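Local coordinates for protein mannitol dehydrogenase (Pseudomonas fluorescens, PDB 1LJ8) that binds NAD through a Rossmann-type domain and probably interconverts mannitol and fructose as an NAD-dependent mannitol 2-dehydrogenase, at residues V34-A40 against W254-C258. Residue numbers count along the deposited sequence, not the author numbering.
With NAD (nicotinamide-adenine-dinucleotide), chain B.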
ATOM      1  N   VAL A  34     -11.029   1.859  -1.998  1.00 12.22           N
ATOM      2  CA  VAL A  34     -11.405   1.797  -0.581  1.00 13.84           C
ATOM      3  C   VAL A  34     -11.122   0.393  -0.050  1.00 13.97           C
ATOM      4  O   VAL A  34     -11.949  -0.510  -0.217  1.00 12.95           O
ATOM      5  CB  VAL A  34     -12.905   2.138  -0.377  1.00 15.22           C
ATOM      6  CG1 VAL A  34     -13.278   2.052   1.168  1.00 15.90           C
ATOM      7  CG2 VAL A  34     -13.173   3.564  -0.919  1.00 15.94           C
ATOM      8  N   GLY A  35      -9.963   0.219   0.589  1.00 13.33           N
ATOM      9  CA  GLY A  35      -9.619  -1.071   1.156  1.00 12.25           C
ATOM     10  C   GLY A  35      -9.445  -0.894   2.653  1.00 13.93           C
ATOM     11  O   GLY A  35     -10.192  -0.111   3.294  1.00 14.64           O
ATOM     12  N   GLY A  36      -8.476  -1.615   3.211  1.00 11.14           N
ATOM     13  CA  GLY A  36      -8.233  -1.474   4.632  1.00 10.37           C
ATOM     14  C   GLY A  36      -7.433  -0.231   4.980  1.00 11.78           C
ATOM     15  O   GLY A  36      -7.807   0.553   5.854  1.00 11.07           O
ATOM     16  N   PHE A  37      -6.323  -0.014   4.286  1.00 10.56           N
ATOM     17  CA  PHE A  37      -5.460   1.110   4.661  1.00 10.93           C
ATOM     18  C   PHE A  37      -6.114   2.472   4.598  1.00 10.98           C
ATOM     19  O   PHE A  37      -5.956   3.296   5.499  1.00 10.44           O
ATOM     20  CB  PHE A  37      -4.174   1.127   3.807  1.00 10.74           C
ATOM     21  CG  PHE A  37      -3.191   2.160   4.262  1.00 11.40           C
ATOM     22  CD1 PHE A  37      -2.643   2.111   5.560  1.00 11.67           C
ATOM     23  CD2 PHE A  37      -2.862   3.209   3.435  1.00 11.52           C
ATOM     24  CE1 PHE A  37      -1.765   3.141   5.998  1.00 11.73           C
ATOM     25  CE2 PHE A  37      -1.998   4.237   3.840  1.00 11.63           C
ATOM     26  CZ  PHE A  37      -1.445   4.208   5.130  1.00 11.69           C
ATOM     27  N   HIS A  38      -6.878   2.720   3.547  1.00 10.24           N
ATOM     28  CA  HIS A  38      -7.549   4.015   3.472  1.00 11.03           C
ATOM     29  C   HIS A  38      -8.405   4.243   4.708  1.00 11.01           C
ATOM     30  O   HIS A  38      -8.425   5.327   5.293  1.00 12.00           O
ATOM     31  CB  HIS A  38      -8.498   4.078   2.245  1.00 12.14           C
ATOM     32  CG  HIS A  38      -9.432   5.244   2.302  1.00 12.06           C
ATOM     33  ND1 HIS A  38      -8.988   6.545   2.152  1.00 10.18           N
ATOM     34  CD2 HIS A  38     -10.760   5.318   2.574  1.00 12.19           C
ATOM     35  CE1 HIS A  38     -10.010   7.369   2.338  1.00 12.58           C
ATOM     36  NE2 HIS A  38     -11.093   6.652   2.598  1.00 12.82           N
ATOM     37  N   ARG A  39      -9.121   3.201   5.108  1.00 11.01           N
ATOM     38  CA  ARG A  39     -10.024   3.319   6.236  1.00 10.68           C
ATOM     39  C   ARG A  39      -9.324   3.470   7.580  1.00 12.03           C
ATOM     40  O   ARG A  39      -9.833   4.173   8.473  1.00 12.99           O
ATOM     41  CB  ARG A  39     -10.957   2.074   6.281  1.00 11.32           C
ATOM     42  CG  ARG A  39     -11.818   1.988   4.977  1.00  8.81           C
ATOM     43  CD  ARG A  39     -12.961   0.988   5.201  1.00  9.33           C
ATOM     44  NE  ARG A  39     -12.414  -0.364   5.394  1.00 12.45           N
ATOM     45  CZ  ARG A  39     -13.026  -1.319   6.104  1.00 11.62           C
ATOM     46  NH1 ARG A  39     -14.205  -1.059   6.683  1.00 12.76           N
ATOM     47  NH2 ARG A  39     -12.447  -2.531   6.246  1.00 12.64           N
ATOM     48  N   ALA A  40      -8.188   2.803   7.733  1.00 10.99           N
ATOM     49  CA  ALA A  40      -7.449   2.861   9.016  1.00 11.56           C
ATOM     50  C   ALA A  40      -6.578   4.097   9.141  1.00 11.74           C
ATOM     51  O   ALA A  40      -6.090   4.401  10.255  1.00 12.26           O
ATOM     52  CB  ALA A  40      -6.533   1.617   9.134  1.00 12.03           C
ATOM     53  N   TRP A 254     -17.624  -5.755   7.855  1.00 12.62           N
ATOM     54  CA  TRP A 254     -16.256  -5.473   7.340  1.00 13.24           C
ATOM     55  C   TRP A 254     -15.552  -4.409   8.154  1.00 11.93           C
ATOM     56  O   TRP A 254     -15.384  -3.254   7.740  1.00 12.45           O
ATOM     57  CB  TRP A 254     -16.343  -5.036   5.850  1.00 13.32           C
ATOM     58  CG  TRP A 254     -15.008  -4.945   5.096  1.00 14.14           C
ATOM     59  CD1 TRP A 254     -13.953  -5.809   5.174  1.00 15.09           C
ATOM     60  CD2 TRP A 254     -14.620  -3.907   4.197  1.00 14.34           C
ATOM     61  NE1 TRP A 254     -12.913  -5.352   4.374  1.00 15.89           N
ATOM     62  CE2 TRP A 254     -13.307  -4.186   3.770  1.00 14.76           C
ATOM     63  CE3 TRP A 254     -15.258  -2.748   3.722  1.00 15.37           C
ATOM     64  CZ2 TRP A 254     -12.610  -3.341   2.879  1.00 14.76           C
ATOM     65  CZ3 TRP A 254     -14.571  -1.908   2.855  1.00 15.94           C
ATOM     66  CH2 TRP A 254     -13.260  -2.210   2.444  1.00 15.07           C
ATOM     67  N   PRO A 255     -15.147  -4.783   9.359  1.00 12.38           N
ATOM     68  CA  PRO A 255     -14.437  -3.792  10.166  1.00 11.65           C
ATOM     69  C   PRO A 255     -13.009  -3.661   9.597  1.00 11.84           C
ATOM     70  O   PRO A 255     -12.620  -4.448   8.726  1.00 12.43           O
ATOM     71  CB  PRO A 255     -14.416  -4.425  11.556  1.00 12.35           C
ATOM     72  CG  PRO A 255     -14.347  -5.935  11.267  1.00 11.32           C
ATOM     73  CD  PRO A 255     -15.301  -6.082  10.042  1.00 12.38           C
ATOM     74  N   VAL A 256     -12.257  -2.661  10.038  1.00 11.01           N
ATOM     75  CA  VAL A 256     -10.847  -2.553   9.607  1.00  9.75           C
ATOM     76  C   VAL A 256     -10.021  -2.789  10.883  1.00 13.21           C
ATOM     77  O   VAL A 256     -10.366  -2.271  11.950  1.00 12.89           O
ATOM     78  CB  VAL A 256     -10.485  -1.189   8.974  1.00 10.52           C
ATOM     79  CG1 VAL A 256     -10.626  -0.005   9.988  1.00 11.85           C
ATOM     80  CG2 VAL A 256      -9.000  -1.254   8.440  1.00  9.71           C
ATOM     81  N   VAL A 257      -8.997  -3.638  10.787  1.00 11.93           N
ATOM     82  CA  VAL A 257      -8.145  -3.894  11.955  1.00 12.75           C
ATOM     83  C   VAL A 257      -6.786  -3.248  11.663  1.00 12.84           C
ATOM     84  O   VAL A 257      -6.348  -3.206  10.496  1.00 11.44           O
ATOM     85  CB  VAL A 257      -7.946  -5.429  12.222  1.00 15.79           C
ATOM     86  CG1 VAL A 257      -9.272  -6.032  12.741  1.00 15.24           C
ATOM     87  CG2 VAL A 257      -7.492  -6.150  10.977  1.00 18.18           C
ATOM     88  N   CYS A 258      -6.108  -2.766  12.707  1.00 12.93           N
ATOM     89  CA  CYS A 258      -4.829  -2.071  12.474  1.00 12.10           C
ATOM     90  C   CYS A 258      -4.097  -1.942  13.793  1.00 13.95           C
ATOM     91  O   CYS A 258      -4.689  -2.133  14.863  1.00 12.66           O
ATOM     92  CB  CYS A 258      -5.099  -0.649  11.922  1.00 11.22           C
ATOM     93  SG  CYS A 258      -6.233   0.387  12.945  1.00 14.33           S
TER
HETATM   94  PA  NAD B1500      -6.761  -3.828   0.000  1.00 13.45           P
HETATM   95  O1A NAD B1500      -6.494  -5.062  -0.693  1.00 14.98           O
HETATM   96  O2A NAD B1500      -7.630  -3.744   1.209  1.00 12.44           O
HETATM   97  O5B NAD B1500      -7.378  -2.754  -1.006  1.00 14.96           O
HETATM   98  C5B NAD B1500      -6.681  -2.446  -2.253  1.00 16.33           C
HETATM   99  C4B NAD B1500      -7.705  -1.507  -2.922  1.00 17.10           C
HETATM  100  O4B NAD B1500      -7.095  -1.061  -4.204  1.00 17.37           O
HETATM  101  C3B NAD B1500      -9.038  -2.177  -3.410  1.00 16.09           C
HETATM  102  O3B NAD B1500     -10.068  -1.184  -3.249  1.00 16.04           O
HETATM  103  C2B NAD B1500      -8.739  -2.518  -4.877  1.00 18.74           C
HETATM  104  O2B NAD B1500      -9.913  -2.670  -5.666  1.00 20.22           O
HETATM  105  C1B NAD B1500      -7.969  -1.283  -5.304  1.00 16.89           C
HETATM  106  N9A NAD B1500      -7.158  -1.436  -6.470  1.00 16.81           N
HETATM  107  C8A NAD B1500      -6.241  -2.405  -6.825  1.00 16.37           C
HETATM  108  N7A NAD B1500      -5.668  -2.157  -7.980  1.00 16.65           N
HETATM  109  C5A NAD B1500      -6.245  -0.966  -8.394  1.00 16.72           C
HETATM  110  C6A NAD B1500      -5.999  -0.220  -9.553  1.00 15.10           C
HETATM  111  N6A NAD B1500      -5.116  -0.524 -10.505  1.00 17.97           N
HETATM  112  N1A NAD B1500      -6.732   0.943  -9.740  1.00 15.92           N
HETATM  113  C2A NAD B1500      -7.675   1.365  -8.804  1.00 17.07           C
HETATM  114  N3A NAD B1500      -7.921   0.653  -7.637  1.00 18.60           N
HETATM  115  C4A NAD B1500      -7.170  -0.517  -7.488  1.00 17.29           C
HETATM  116  O3  NAD B1500      -5.336  -3.211   0.328  1.00 12.18           O
HETATM  117  PN  NAD B1500      -4.855  -2.193   1.476  1.00 12.57           P
HETATM  118  O1N NAD B1500      -4.366  -2.965   2.622  1.00 13.89           O
HETATM  119  O2N NAD B1500      -5.951  -1.247   1.705  1.00 13.14           O
HETATM  120  O5D NAD B1500      -3.586  -1.523   0.822  1.00 11.96           O
HETATM  121  C5D NAD B1500      -3.798  -0.689  -0.309  1.00 11.80           C
HETATM  122  C4D NAD B1500      -2.567   0.091  -0.464  1.00 12.93           C
HETATM  123  O4D NAD B1500      -2.360   1.078   0.568  1.00 12.22           O
HETATM  124  C3D NAD B1500      -1.203  -0.681  -0.580  1.00 13.01           C
HETATM  125  O3D NAD B1500      -1.024  -1.278  -1.859  1.00 11.71           O
HETATM  126  C2D NAD B1500      -0.178   0.359  -0.174  1.00 11.01           C
HETATM  127  O2D NAD B1500       0.261   1.119  -1.292  1.00 10.34           O
HETATM  128  C1D NAD B1500      -0.942   1.224   0.860  1.00 12.25           C
HETATM  129  N1N NAD B1500      -0.655   0.887   2.268  1.00 11.57           N
HETATM  130  C2N NAD B1500      -1.140  -0.248   2.943  1.00 10.99           C
HETATM  131  C3N NAD B1500      -0.705  -0.467   4.225  1.00 13.12           C
HETATM  132  C7N NAD B1500      -1.198  -1.726   4.964  1.00 13.05           C
HETATM  133  O7N NAD B1500      -0.634  -2.006   6.033  1.00 10.18           O
HETATM  134  N7N NAD B1500      -2.118  -2.510   4.444  1.00 10.98           N
HETATM  135  C4N NAD B1500       0.259   0.447   4.874  1.00 13.42           C
HETATM  136  C5N NAD B1500       0.691   1.604   4.156  1.00 12.27           C
HETATM  137  C6N NAD B1500       0.242   1.849   2.828  1.00 10.18           C
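Trp254 opens the segment with its indole flat against the guanidinium of Arg39: the planes differ by 13°, and Arg39 CZ lies 3.4 Å from the six-ring centroid, 6° off its normal, the geometry of a stacked cation-pi pair. The same arginine is held from the backbone, Arg39 NH1 donating to Trp254 O (2.7 Å, 164°), while the ring edge reaches the glycine-rich loop at Trp254 CH2 to Val34 O, 3.4 Å. Pro255 O accepts a weak hydrogen bond from Arg39 NH2 (3.1 Å, 140°). Val256 covers the other guanidinium face, with Val256 CB 3.6 Å from Arg39 NH2, and packs Val256 CG2 against Ala40 CB at 3.8 Å; Cys258 CB meets Ala40 CB at 3.9 Å. Arg39 NE also donates a hydrogen bond to Gly35 O (3.1 Å, 144°), tying this site to the Rossmann dinucleotide-binding turn, where Gly36 N donates to NAD O2A (3.0 Å) and Phe37 N to NAD O2N (2.9 Å), consistent with a helix N-terminus receiving the diphosphate. Helix 36-40 crosses strand 256-258 at 76°, axes 8.1 Å apart; that strand edges the seven-stranded sheet, pairing in parallel with strand 83-87, while helix 69-77 packs against Trp254.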